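Local coordinates for type II secretion pathway related protein (PDB 3SOL) that probably acts as the pilotin of the type II secretion system, a small lipoprotein that helps bring secretin subunits to the outer membrane, at residues Gln6-Met10 and Trp48-Thr52; Tyr19-Arg23 and Tyr64-Thr68; Arg26-Pro30 and Ile89-Leu93; Leu36-Asn40 and Gln53-Arg57. All coordinates share one frame; numbering follows the deposited sequence.

In the fold
The chain is all helical. Three contacts start from helices 5-23 and 32-45, and contact 3 from the loop between them. Along the sequence the segments come in the order 6-10, 19-23, 26-30, 36-40, 48-52, 53-57, 64-68 and 89-93. Contacts 1 and 2 both use helix 5-23, and their centres lie about 20 Å apart on opposite sides of the chain's centre. Contact 4 joins helix 32-45 to helix 53-69, also used by contact 2, and touches contact 1, with centres about 8 Å apart. Contact 3 seats helix 86-93 on its loop, about 16 Å from contact 2 between centres. Together they help pack the helices into one compact domain, the pilotin part of the lipoprotein.

Contact 1. Residues Gln6-Met10 and Trp48-Thr52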
loop_
_atom_site.group_PDB
_atom_site.type_symbol
_atom_site.label_atom_id
_atom_site.label_comp_id
_atom_site.label_asym_id
_atom_site.label_seq_id
_atom_site.Cartn_x
_atom_site.Cartn_y
_atom_site.Cartn_z
ATOM N N GLN A 6 -13.022 3.965 0.958
ATOM C CA GLN A 6 -11.902 4.724 0.412
ATOM C C GLN A 6 -10.661 4.464 1.276
ATOM O O GLN A 6 -9.555 4.289 0.755
ATOM C CB GLN A 6 -12.216 6.222 0.377
ATOM C CG GLN A 6 -13.320 6.636 -0.614
ATOM C CD GLN A 6 -14.714 6.184 -0.205
ATOM O OE1 GLN A 6 -15.044 6.135 0.985
ATOM N NE2 GLN A 6 -15.540 5.850 -1.192
ATOM N N LEU A 7 -10.871 4.426 2.594
ATOM C CA LEU A 7 -9.819 4.097 3.558
ATOM C C LEU A 7 -9.362 2.652 3.380
ATOM O O LEU A 7 -8.155 2.373 3.374
ATOM C CB LEU A 7 -10.310 4.310 4.997
ATOM C CG LEU A 7 -9.354 3.975 6.146
ATOM C CD1 LEU A 7 -7.992 4.607 5.945
ATOM C CD2 LEU A 7 -9.938 4.423 7.463
ATOM N N GLU A 8 -10.327 1.741 3.249
ATOM C CA GLU A 8 -10.033 0.325 2.979
ATOM C C GLU A 8 -9.174 0.164 1.718
ATOM O O GLU A 8 -8.179 -0.570 1.723
ATOM C CB GLU A 8 -11.334 -0.476 2.841
ATOM C CG GLU A 8 -11.144 -1.996 2.941
ATOM C CD GLU A 8 -10.986 -2.491 4.389
ATOM O OE1 GLU A 8 -11.917 -2.272 5.207
ATOM O OE2 GLU A 8 -9.937 -3.120 4.695
ATOM N N GLN A 9 -9.569 0.851 0.648
ATOM C CA GLN A 9 -8.814 0.873 -0.609
ATOM C C GLN A 9 -7.394 1.403 -0.412
ATOM O O GLN A 9 -6.428 0.707 -0.693
ATOM C CB GLN A 9 -9.547 1.730 -1.656
ATOM C CG GLN A 9 -8.674 2.198 -2.844
ATOM C CD GLN A 9 -9.498 2.634 -4.064
ATOM O OE1 GLN A 9 -10.646 3.069 -3.937
ATOM N NE2 GLN A 9 -8.904 2.503 -5.253
ATOM N N MET A 10 -7.274 2.636 0.061
ATOM C CA MET A 10 -5.965 3.253 0.258
ATOM C C MET A 10 -5.078 2.423 1.180
ATOM O O MET A 10 -3.922 2.233 0.879
ATOM C CB MET A 10 -6.086 4.675 0.828
ATOM C CG MET A 10 -6.636 5.738 -0.147
ATOM S SD MET A 10 -5.821 5.796 -1.771
ATOM C CE MET A 10 -4.112 5.559 -1.306
ATOM N N TRP A 48 -11.258 12.948 -1.626
ATOM C CA TRP A 48 -11.414 12.318 -0.312
ATOM C C TRP A 48 -10.743 13.183 0.760
ATOM O O TRP A 48 -9.518 13.204 0.879
ATOM C CB TRP A 48 -10.820 10.899 -0.303
ATOM C CG TRP A 48 -11.383 9.977 -1.359
ATOM C CD1 TRP A 48 -12.583 10.105 -2.010
ATOM C CD2 TRP A 48 -10.785 8.771 -1.862
ATOM N NE1 TRP A 48 -12.756 9.065 -2.894
ATOM C CE2 TRP A 48 -11.669 8.235 -2.826
ATOM C CE3 TRP A 48 -9.588 8.097 -1.599
ATOM C CZ2 TRP A 48 -11.395 7.051 -3.519
ATOM C CZ3 TRP A 48 -9.319 6.922 -2.293
ATOM C CH2 TRP A 48 -10.217 6.414 -3.241
ATOM N N GLN A 49 -11.558 13.881 1.542
ATOM C CA GLN A 49 -11.070 14.875 2.498
ATOM C C GLN A 49 -10.874 14.292 3.896
ATOM O O GLN A 49 -9.998 14.740 4.643
ATOM C CB GLN A 49 -12.033 16.068 2.538
ATOM C CG GLN A 49 -12.305 16.659 1.147
ATOM C CD GLN A 49 -12.993 18.019 1.167
ATOM O OE1 GLN A 49 -13.929 18.256 1.939
ATOM N NE2 GLN A 49 -12.537 18.918 0.297
ATOM N N SER A 50 -11.670 13.279 4.232
ATOM C CA SER A 50 -11.639 12.666 5.564
ATOM C C SER A 50 -10.365 11.868 5.847
ATOM O O SER A 50 -9.918 11.805 6.990
ATOM C CB SER A 50 -12.852 11.742 5.758
ATOM O OG SER A 50 -12.642 10.476 5.136
ATOM N N LEU A 51 -9.798 11.247 4.816
ATOM C CA LEU A 51 -8.660 10.344 4.994
ATOM C C LEU A 51 -7.406 11.070 5.456
ATOM O O LEU A 51 -6.956 12.010 4.803
ATOM C CB LEU A 51 -8.331 9.618 3.685
ATOM C CG LEU A 51 -9.279 8.525 3.201
ATOM C CD1 LEU A 51 -8.652 7.839 1.993
ATOM C CD2 LEU A 51 -9.547 7.517 4.305
ATOM N N THR A 52 -6.842 10.618 6.572
ATOM C CA THR A 52 -5.573 11.129 7.072
ATOM C C THR A 52 -4.491 10.078 6.851
ATOM O O THR A 52 -4.799 8.894 6.670
ATOM C CB THR A 52 -5.664 11.458 8.571
ATOM O OG1 THR A 52 -6.005 10.277 9.303
ATOM C CG2 THR A 52 -6.722 12.515 8.825
#
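Gln6 and Leu7, on helix 5-23, face Trp48 and Leu51 of the loop before helix 53-69, and the nearest alpha carbons, Leu7 CA and Leu51 CA, are 6.5 Å apart. The Trp48 indole carries most of the contact. Its CG is anti to the carbonyl carbon (chi1 -56°), which sends the ring across the loop to the helix. Gln6 lays its aliphatic part over one face in a CH-pi manner. The modelled Gln6 CG sits too close to the ring for its distance to be trusted, but Gln6 CB is a sound 3.7 Å from Trp48 CD2. The Gln6 amide plane is turned 67° from the indole.

Met10 meets the same ring differently. Its side chain bends at chi2 and chi3, which leaves the sulfur at the ring edge, in plane, with Met10 SD 5.1 Å from the centroid of the Trp48 six-membered ring. Met10 CG is 3.6 Å from Trp48 CZ3. Gln9 reaches the far end of the indole, with Gln9 OE1 3.4 Å from Trp48 CH2.

Leu51 uses both of its methyls. Leu51 CD1 sits 3.6 Å from Met10 CG. Leu51 CD2 presses on Leu7, one turn earlier in the helix, 3.4 Å from Leu7 CB, which is tight for two carbons. Trp48 and Leu51 also touch Ala43 of helix 32-45. Thr52 ends the loop as the N-cap of helix 53-69, with its hydroxyl bonded to Asp55 N. This is a loop between two helices folded back on a third, held by apolar side chains and a Met-aromatic contact.

Contact 2. Residues Tyr19-Arg23 and Tyr64-Thr68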
loop_
_atom_site.group_PDB
_atom_site.type_symbol
_atom_site.label_atom_id
_atom_site.label_comp_id
_atom_site.label_asym_id
_atom_site.label_seq_id
_atom_site.Cartn_x
_atom_site.Cartn_y
_atom_site.Cartn_z
ATOM N N TYR A 19 4.385 -4.837 1.915
ATOM C CA TYR A 19 4.672 -6.252 1.686
ATOM C C TYR A 19 5.727 -6.431 0.588
ATOM O O TYR A 19 6.651 -7.206 0.752
ATOM C CB TYR A 19 3.391 -7.020 1.359
ATOM C CG TYR A 19 3.396 -8.446 1.881
ATOM C CD1 TYR A 19 2.766 -8.756 3.067
ATOM C CD2 TYR A 19 4.035 -9.472 1.195
ATOM C CE1 TYR A 19 2.753 -10.044 3.569
ATOM C CE2 TYR A 19 4.044 -10.791 1.705
ATOM C CZ TYR A 19 3.391 -11.050 2.889
ATOM O OH TYR A 19 3.337 -12.303 3.444
ATOM N N LEU A 20 5.608 -5.683 -0.509
ATOM C CA LEU A 20 6.592 -5.756 -1.587
ATOM C C LEU A 20 7.985 -5.371 -1.122
ATOM O O LEU A 20 8.977 -6.034 -1.471
ATOM C CB LEU A 20 6.168 -4.866 -2.764
ATOM C CG LEU A 20 5.050 -5.414 -3.634
ATOM C CD1 LEU A 20 4.774 -4.433 -4.776
ATOM C CD2 LEU A 20 5.424 -6.831 -4.176
ATOM N N LYS A 21 8.065 -4.306 -0.332
ATOM C CA LYS A 21 9.337 -3.820 0.161
ATOM C C LYS A 21 9.987 -4.773 1.160
ATOM O O LYS A 21 11.179 -5.005 1.112
ATOM C CB LYS A 21 9.153 -2.451 0.813
ATOM C CG LYS A 21 8.945 -1.344 -0.177
ATOM C CD LYS A 21 8.412 -0.072 0.502
ATOM C CE LYS A 21 9.350 0.506 1.507
ATOM N NZ LYS A 21 8.718 1.701 2.151
ATOM N N MET A 22 9.187 -5.312 2.066
ATOM C CA MET A 22 9.691 -6.117 3.167
ATOM C C MET A 22 9.963 -7.570 2.729
ATOM O O MET A 22 10.949 -8.169 3.149
ATOM C CB MET A 22 8.684 -6.104 4.337
ATOM C CG MET A 22 8.575 -4.760 5.056
ATOM S SD MET A 22 9.898 -4.458 6.272
ATOM C CE MET A 22 9.991 -6.010 7.045
ATOM N N ARG A 23 9.088 -8.129 1.904
ATOM C CA ARG A 23 9.098 -9.577 1.658
ATOM C C ARG A 23 9.335 -9.974 0.210
ATOM O O ARG A 23 9.479 -11.169 -0.081
ATOM C CB ARG A 23 7.785 -10.154 2.167
ATOM C CG ARG A 23 7.784 -10.055 3.686
ATOM C CD ARG A 23 6.535 -10.337 4.281
ATOM N NE ARG A 23 6.672 -10.271 5.744
ATOM C CZ ARG A 23 6.777 -11.312 6.556
ATOM N NH1 ARG A 23 6.825 -11.097 7.857
ATOM N NH2 ARG A 23 6.832 -12.546 6.090
ATOM N N TYR A 64 -1.658 -5.571 6.990
ATOM C CA TYR A 64 -0.375 -6.218 6.780
ATOM C C TYR A 64 -0.258 -7.509 7.586
ATOM O O TYR A 64 0.215 -8.533 7.077
ATOM C CB TYR A 64 0.742 -5.267 7.160
ATOM C CG TYR A 64 2.133 -5.806 6.890
ATOM C CD1 TYR A 64 2.676 -5.756 5.614
ATOM C CD2 TYR A 64 2.903 -6.348 7.914
ATOM C CE1 TYR A 64 3.957 -6.225 5.360
ATOM C CE2 TYR A 64 4.185 -6.822 7.667
ATOM C CZ TYR A 64 4.700 -6.752 6.380
ATOM O OH TYR A 64 5.959 -7.217 6.108
ATOM N N VAL A 65 -0.686 -7.460 8.841
ATOM C CA VAL A 65 -0.676 -8.644 9.687
ATOM C C VAL A 65 -1.515 -9.761 9.071
ATOM O O VAL A 65 -1.078 -10.917 9.020
ATOM C CB VAL A 65 -1.180 -8.331 11.082
ATOM C CG1 VAL A 65 -1.389 -9.626 11.872
ATOM C CG2 VAL A 65 -0.205 -7.389 11.778
ATOM N N ARG A 66 -2.698 -9.419 8.578
ATOM C CA ARG A 66 -3.541 -10.410 7.921
ATOM C C ARG A 66 -2.849 -10.987 6.690
ATOM O O ARG A 66 -2.916 -12.196 6.467
ATOM C CB ARG A 66 -4.916 -9.838 7.551
ATOM C CG ARG A 66 -5.695 -9.345 8.747
ATOM C CD ARG A 66 -7.194 -9.342 8.504
ATOM N NE ARG A 66 -7.626 -8.411 7.458
ATOM C CZ ARG A 66 -7.912 -7.115 7.641
ATOM N NH1 ARG A 66 -7.787 -6.534 8.837
ATOM N NH2 ARG A 66 -8.317 -6.383 6.603
ATOM N N LEU A 67 -2.162 -10.138 5.912
ATOM C CA LEU A 67 -1.468 -10.595 4.705
ATOM C C LEU A 67 -0.343 -11.561 5.046
ATOM O O LEU A 67 -0.182 -12.561 4.353
ATOM C CB LEU A 67 -0.908 -9.425 3.888
ATOM C CG LEU A 67 -1.913 -8.433 3.287
ATOM C CD1 LEU A 67 -1.177 -7.242 2.657
ATOM C CD2 LEU A 67 -2.796 -9.137 2.264
ATOM N N THR A 68 0.427 -11.284 6.101
ATOM C CA THR A 68 1.518 -12.190 6.489
ATOM C C THR A 68 0.984 -13.567 6.903
ATOM O O THR A 68 1.610 -14.582 6.616
ATOM C CB THR A 68 2.436 -11.620 7.603
ATOM O OG1 THR A 68 1.722 -11.528 8.850
ATOM C CG2 THR A 68 2.951 -10.251 7.209
#
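Tyr19 and Tyr64 bring helix 5-23 and helix 53-69 together. The two short segments run at 53° to each other, with axes 12.1 Å apart at closest approach. The two tyrosine rings span much of that gap.

The ring contacts come first. The Tyr19 and Tyr64 rings meet obliquely, with centroids 5.5 Å apart. Tyr19 CD1 is 3.6 Å from Tyr64 CE1. Tyr64 has CG anti to the backbone N (chi1 -176°), and this carries its ring over to the other helix. Tyr19 CE1 also packs 3.7 Å from Leu67 CB and equally close to Thr68 CG2.

One hydrogen bond crosses the contact. Arg23 NE donates to Tyr64 OH at 3.2 Å, with an angle of 148° at the hydrogen. The phenol oxygen lies close to the guanidinium plane. The Thr68 methyl covers one face of that guanidinium, near its rim. Met22 CB flanks the same oxygen, 3.4 Å from Tyr64 OH.

Within helix 53-69, Thr68 OG1 donates to Val65 O. This bond helps hold the Thr68 side chain with its methyl turned toward Tyr19 and Arg23.

Around the pair, helix 74-84 supplies Glu74 and Lys77, which both bond the buried Tyr19 hydroxyl, while Lys77 also reaches Leu67 O. Arg18, on helix 5-23, makes a cation-pi contact with Tyr64, and Phe81 of helix 74-84 backs Leu67.

Contact 3. Residues Arg26-Pro30 and Ile89-Leu93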
loop_
_atom_site.group_PDB
_atom_site.type_symbol
_atom_site.label_atom_id
_atom_site.label_comp_id
_atom_site.label_asym_id
_atom_site.label_seq_id
_atom_site.Cartn_x
_atom_site.Cartn_y
_atom_site.Cartn_z
ATOM N N ARG A 26 11.577 -5.302 -3.087
ATOM C CA ARG A 26 11.357 -4.104 -3.916
ATOM C C ARG A 26 12.069 -2.905 -3.304
ATOM O O ARG A 26 11.459 -1.994 -2.742
ATOM C CB ARG A 26 9.878 -3.828 -4.158
ATOM C CG ARG A 26 9.224 -4.851 -5.043
ATOM C CD ARG A 26 9.729 -4.825 -6.503
ATOM N NE ARG A 26 9.632 -3.526 -7.159
ATOM C CZ ARG A 26 8.662 -3.125 -7.987
ATOM N NH1 ARG A 26 7.626 -3.905 -8.277
ATOM N NH2 ARG A 26 8.766 -1.935 -8.570
ATOM N N SER A 27 13.385 -2.940 -3.476
ATOM C CA SER A 27 14.298 -1.910 -3.032
ATOM C C SER A 27 14.109 -0.548 -3.718
ATOM O O SER A 27 14.642 0.459 -3.248
ATOM C CB SER A 27 15.694 -2.395 -3.350
ATOM O OG SER A 27 15.791 -2.772 -4.721
ATOM N N ASP A 28 13.416 -0.548 -4.852
ATOM C CA ASP A 28 13.229 0.647 -5.657
ATOM C C ASP A 28 12.094 1.502 -5.155
ATOM O O ASP A 28 11.989 2.678 -5.528
ATOM C CB ASP A 28 12.974 0.277 -7.126
ATOM C CG ASP A 28 11.839 -0.725 -7.300
ATOM O OD1 ASP A 28 11.767 -1.742 -6.548
ATOM O OD2 ASP A 28 11.021 -0.505 -8.224
ATOM N N LEU A 29 11.229 0.936 -4.327
ATOM C CA LEU A 29 10.046 1.672 -3.868
ATOM C C LEU A 29 10.384 2.683 -2.770
ATOM O O LEU A 29 11.286 2.448 -1.970
ATOM C CB LEU A 29 8.959 0.683 -3.421
ATOM C CG LEU A 29 8.503 -0.222 -4.554
ATOM C CD1 LEU A 29 7.439 -1.221 -4.078
ATOM C CD2 LEU A 29 8.015 0.616 -5.773
ATOM N N PRO A 30 9.682 3.843 -2.744
ATOM C CA PRO A 30 10.001 4.853 -1.735
ATOM C C PRO A 30 9.694 4.402 -0.313
ATOM O O PRO A 30 9.063 3.372 -0.113
ATOM C CB PRO A 30 9.104 6.050 -2.102
ATOM C CG PRO A 30 8.394 5.685 -3.342
ATOM C CD PRO A 30 8.597 4.261 -3.646
ATOM N N ILE A 89 2.604 2.259 -8.082
ATOM C CA ILE A 89 4.073 2.385 -8.108
ATOM C C ILE A 89 4.509 3.483 -9.094
ATOM O O ILE A 89 5.484 4.185 -8.845
ATOM C CB ILE A 89 4.747 1.037 -8.446
ATOM C CG1 ILE A 89 4.487 0.021 -7.318
ATOM C CG2 ILE A 89 6.245 1.215 -8.683
ATOM C CD1 ILE A 89 4.930 -1.405 -7.631
ATOM N N GLY A 90 3.774 3.637 -10.195
ATOM C CA GLY A 90 3.985 4.759 -11.136
ATOM C C GLY A 90 3.798 6.138 -10.515
ATOM O O GLY A 90 4.527 7.078 -10.838
ATOM N N GLU A 91 2.809 6.257 -9.630
ATOM C CA GLU A 91 2.601 7.482 -8.852
ATOM C C GLU A 91 3.702 7.679 -7.803
ATOM O O GLU A 91 4.151 8.807 -7.557
ATOM C CB GLU A 91 1.231 7.454 -8.168
ATOM C CG GLU A 91 0.062 7.492 -9.145
ATOM C CD GLU A 91 0.020 8.786 -9.951
ATOM O OE1 GLU A 91 -0.240 9.852 -9.349
ATOM O OE2 GLU A 91 0.257 8.729 -11.182
ATOM N N LEU A 92 4.128 6.575 -7.196
ATOM C CA LEU A 92 5.184 6.589 -6.187
ATOM C C LEU A 92 6.505 7.089 -6.757
ATOM O O LEU A 92 7.169 7.925 -6.146
ATOM C CB LEU A 92 5.394 5.184 -5.600
ATOM C CG LEU A 92 4.325 4.662 -4.638
ATOM C CD1 LEU A 92 4.691 3.265 -4.127
ATOM C CD2 LEU A 92 4.130 5.625 -3.478
ATOM N N LEU A 93 6.876 6.568 -7.925
ATOM C CA LEU A 93 8.171 6.873 -8.533
ATOM C C LEU A 93 8.130 8.150 -9.390
ATOM O O LEU A 93 9.185 8.688 -9.744
ATOM C CB LEU A 93 8.676 5.668 -9.355
ATOM C CG LEU A 93 8.942 4.361 -8.580
ATOM C CD1 LEU A 93 9.343 3.215 -9.505
ATOM C CD2 LEU A 93 10.002 4.566 -7.507
#
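Leu29 and Ile89 make the tight part of this contact. Leu29 CD2 is 3.5 Å from Ile89 CG2, closer than usual for two methyls, and the two side chains cross at about a right angle. Both residues are buried. Ile89 CG2 is anti to the backbone N while CG1 takes the position beside it (chi1 -66°). This splits the side chain: CG2 meets Leu29, and CD1 runs on to Arg26. There Ile89 CD1 lies 3.7 Å from Arg26 NH1, a van der Waals contact of the methyl with the guanidinium. Next along the chain, the Pro30 ring leans on Leu92, with Pro30 CG 3.8 Å from Leu92 CB.

The outer side is more exposed and partly polar. Arg26 to Leu29 form a type I beta turn, closed by a weak backbone bond. Arg26 curls over this turn, bent at chi2 and chi3, and grips Asp28 side-on. Arg26 NE donates to Asp28 OD1 at 2.8 Å, and Arg26 NH2 to Asp28 OD2 at 2.7 Å. Both bonds are nearly straight, and both oxygens use their syn lone pairs. The carboxylate oxygens lie almost in the guanidinium plane, which should restrain its rotation. Leu93 is exposed but still packs on the turn, with Leu93 CD2 3.4 Å from Asp28 O. Its contact with the proline is looser, Leu93 CD2 standing 4.1 Å from Pro30 CD.

The turn follows helix 5-23, and Leu29 and Leu92 both touch Thr17 there. Arg26 NH1 bonds Asn82 of helix 74-84. Leu92 also touches Ile35 and Val38; helix 86-93 thus packs on this loop, on helix 5-23 and on helix 32-45.

Contact 4. Residues Leu36-Asn40 and Gln53-Arg57; sequences LNVAN and QEDIR
Leu36 O accepts the backbone bond from Asn40 N at 2.8 Å, and Gln53 packs against the same turn of helix, with Gln53 CG 3.6 Å from Leu36 O. This is a crossed pair of consecutive helices, 32-45 and 53-69, joined by a loop in an all-helical fold. The short segments run at 115° to each other, and their axes approach to 9.9 Å.

Gln53, in the first turn of its helix, covers much of the crossing. Its chain is extended beyond CG (chi2 177°), which lays it across helix 32-45 and brings its amide end among Leu36, Asn37 and Asn40. Asn40 meets it from the side of helix 32-45, with Asn40 CB 3.7 Å from Gln53 CG. This polar half of the contact lies toward the surface, where Asn37 is exposed.

Leu36, Ala39 and Ile56 form the buried apolar half; Arg57 borders it. Leu36 reaches between two residues of the other helix and gives one methyl to each. The Leu36 and Ile56 side chains slide past each other in opposite directions, with Leu36 CD2 3.7 Å from Ile56 CG2. Leu36 CD1 instead rests on the aliphatic base of Arg57, 3.9 Å from Arg57 CB. The rest of the Arg57 side chain bends at chi3 and leads away from the contact.

Helix 5-23 backs this crossing: Val14 touches both Ala39 and Ile56, and Met10 packs on Ala39. On the inner side the helices close with one methyl against another, Ala39 CB and Ile56 CD1 standing 4.3 Å apart.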
loop_
_atom_site.group_PDB
_atom_site.type_symbol
_atom_site.label_atom_id
_atom_site.label_comp_id
_atom_site.label_asym_id
_atom_site.label_seq_id
_atom_site.Cartn_x
_atom_site.Cartn_y
_atom_site.Cartn_z
ATOM N N LEU A 36 2.961 7.200 2.133
ATOM C CA LEU A 36 1.807 7.831 2.796
ATOM C C LEU A 36 1.501 9.223 2.236
ATOM O O LEU A 36 0.324 9.574 2.057
ATOM C CB LEU A 36 2.013 7.853 4.315
ATOM C CG LEU A 36 1.871 6.484 4.985
ATOM C CD1 LEU A 36 2.350 6.523 6.426
ATOM C CD2 LEU A 36 0.407 6.026 4.922
ATOM N N ASN A 37 2.545 10.005 1.946
ATOM C CA ASN A 37 2.385 11.334 1.328
ATOM C C ASN A 37 1.684 11.227 -0.013
ATOM O O ASN A 37 0.819 12.036 -0.334
ATOM C CB ASN A 37 3.735 12.026 1.082
ATOM C CG ASN A 37 4.429 12.477 2.366
ATOM O OD1 ASN A 37 3.824 12.521 3.439
ATOM N ND2 ASN A 37 5.722 12.807 2.255
ATOM N N VAL A 38 2.093 10.239 -0.800
ATOM C CA VAL A 38 1.530 10.007 -2.119
ATOM C C VAL A 38 0.083 9.509 -2.015
ATOM O O VAL A 38 -0.779 9.942 -2.780
ATOM C CB VAL A 38 2.398 9.023 -2.922
ATOM C CG1 VAL A 38 1.702 8.614 -4.220
ATOM C CG2 VAL A 38 3.762 9.647 -3.213
ATOM N N ALA A 39 -0.187 8.633 -1.053
ATOM C CA ALA A 39 -1.563 8.203 -0.768
ATOM C C ALA A 39 -2.448 9.379 -0.348
ATOM O O ALA A 39 -3.611 9.450 -0.741
ATOM C CB ALA A 39 -1.574 7.118 0.308
ATOM N N ASN A 40 -1.895 10.295 0.449
ATOM C CA ASN A 40 -2.605 11.504 0.878
ATOM C C ASN A 40 -2.856 12.439 -0.303
ATOM O O ASN A 40 -3.954 12.992 -0.447
ATOM C CB ASN A 40 -1.817 12.233 1.979
ATOM C CG ASN A 40 -2.596 13.394 2.614
ATOM O OD1 ASN A 40 -3.806 13.319 2.822
ATOM N ND2 ASN A 40 -1.888 14.469 2.929
ATOM N N GLN A 53 -3.227 10.503 6.860
ATOM C CA GLN A 53 -2.122 9.549 6.787
ATOM C C GLN A 53 -2.079 8.629 8.013
ATOM O O GLN A 53 -1.724 7.474 7.877
ATOM C CB GLN A 53 -0.769 10.252 6.590
ATOM C CG GLN A 53 -0.642 10.950 5.240
ATOM C CD GLN A 53 0.663 11.699 5.091
ATOM O OE1 GLN A 53 1.728 11.126 5.279
ATOM N NE2 GLN A 53 0.587 12.984 4.760
ATOM N N GLU A 54 -2.436 9.118 9.199
ATOM C CA GLU A 54 -2.485 8.220 10.365
ATOM C C GLU A 54 -3.576 7.146 10.240
ATOM O O GLU A 54 -3.342 6.007 10.616
ATOM C CB GLU A 54 -2.642 8.986 11.677
ATOM C CG GLU A 54 -3.972 9.635 11.866
ATOM C CD GLU A 54 -3.973 10.615 13.031
ATOM O OE1 GLU A 54 -3.608 10.189 14.155
ATOM O OE2 GLU A 54 -4.330 11.804 12.815
ATOM N N ASP A 55 -4.754 7.513 9.725
ATOM C CA ASP A 55 -5.835 6.542 9.475
ATOM C C ASP A 55 -5.355 5.467 8.502
ATOM O O ASP A 55 -5.503 4.261 8.758
ATOM C CB ASP A 55 -7.092 7.222 8.887
ATOM C CG ASP A 55 -7.925 7.968 9.933
ATOM O OD1 ASP A 55 -7.493 8.079 11.106
ATOM O OD2 ASP A 55 -9.023 8.459 9.568
ATOM N N ILE A 56 -4.774 5.911 7.387
ATOM C CA ILE A 56 -4.265 4.990 6.347
ATOM C C ILE A 56 -3.175 4.088 6.917
ATOM O O ILE A 56 -3.167 2.875 6.659
ATOM C CB ILE A 56 -3.718 5.760 5.099
ATOM C CG1 ILE A 56 -4.853 6.508 4.376
ATOM C CG2 ILE A 56 -2.998 4.800 4.130
ATOM C CD1 ILE A 56 -4.390 7.689 3.521
ATOM N N ARG A 57 -2.260 4.680 7.690
ATOM C CA ARG A 57 -1.146 3.943 8.294
ATOM C C ARG A 57 -1.644 2.878 9.282
ATOM O O ARG A 57 -1.212 1.722 9.209
ATOM C CB ARG A 57 -0.165 4.901 8.988
ATOM C CG ARG A 57 1.135 4.240 9.476
ATOM C CD ARG A 57 1.818 5.053 10.583
ATOM N NE ARG A 57 1.015 5.070 11.814
ATOM C CZ ARG A 57 0.604 6.158 12.473
ATOM N NH1 ARG A 57 0.920 7.390 12.069
ATOM N NH2 ARG A 57 -0.129 6.012 13.574
#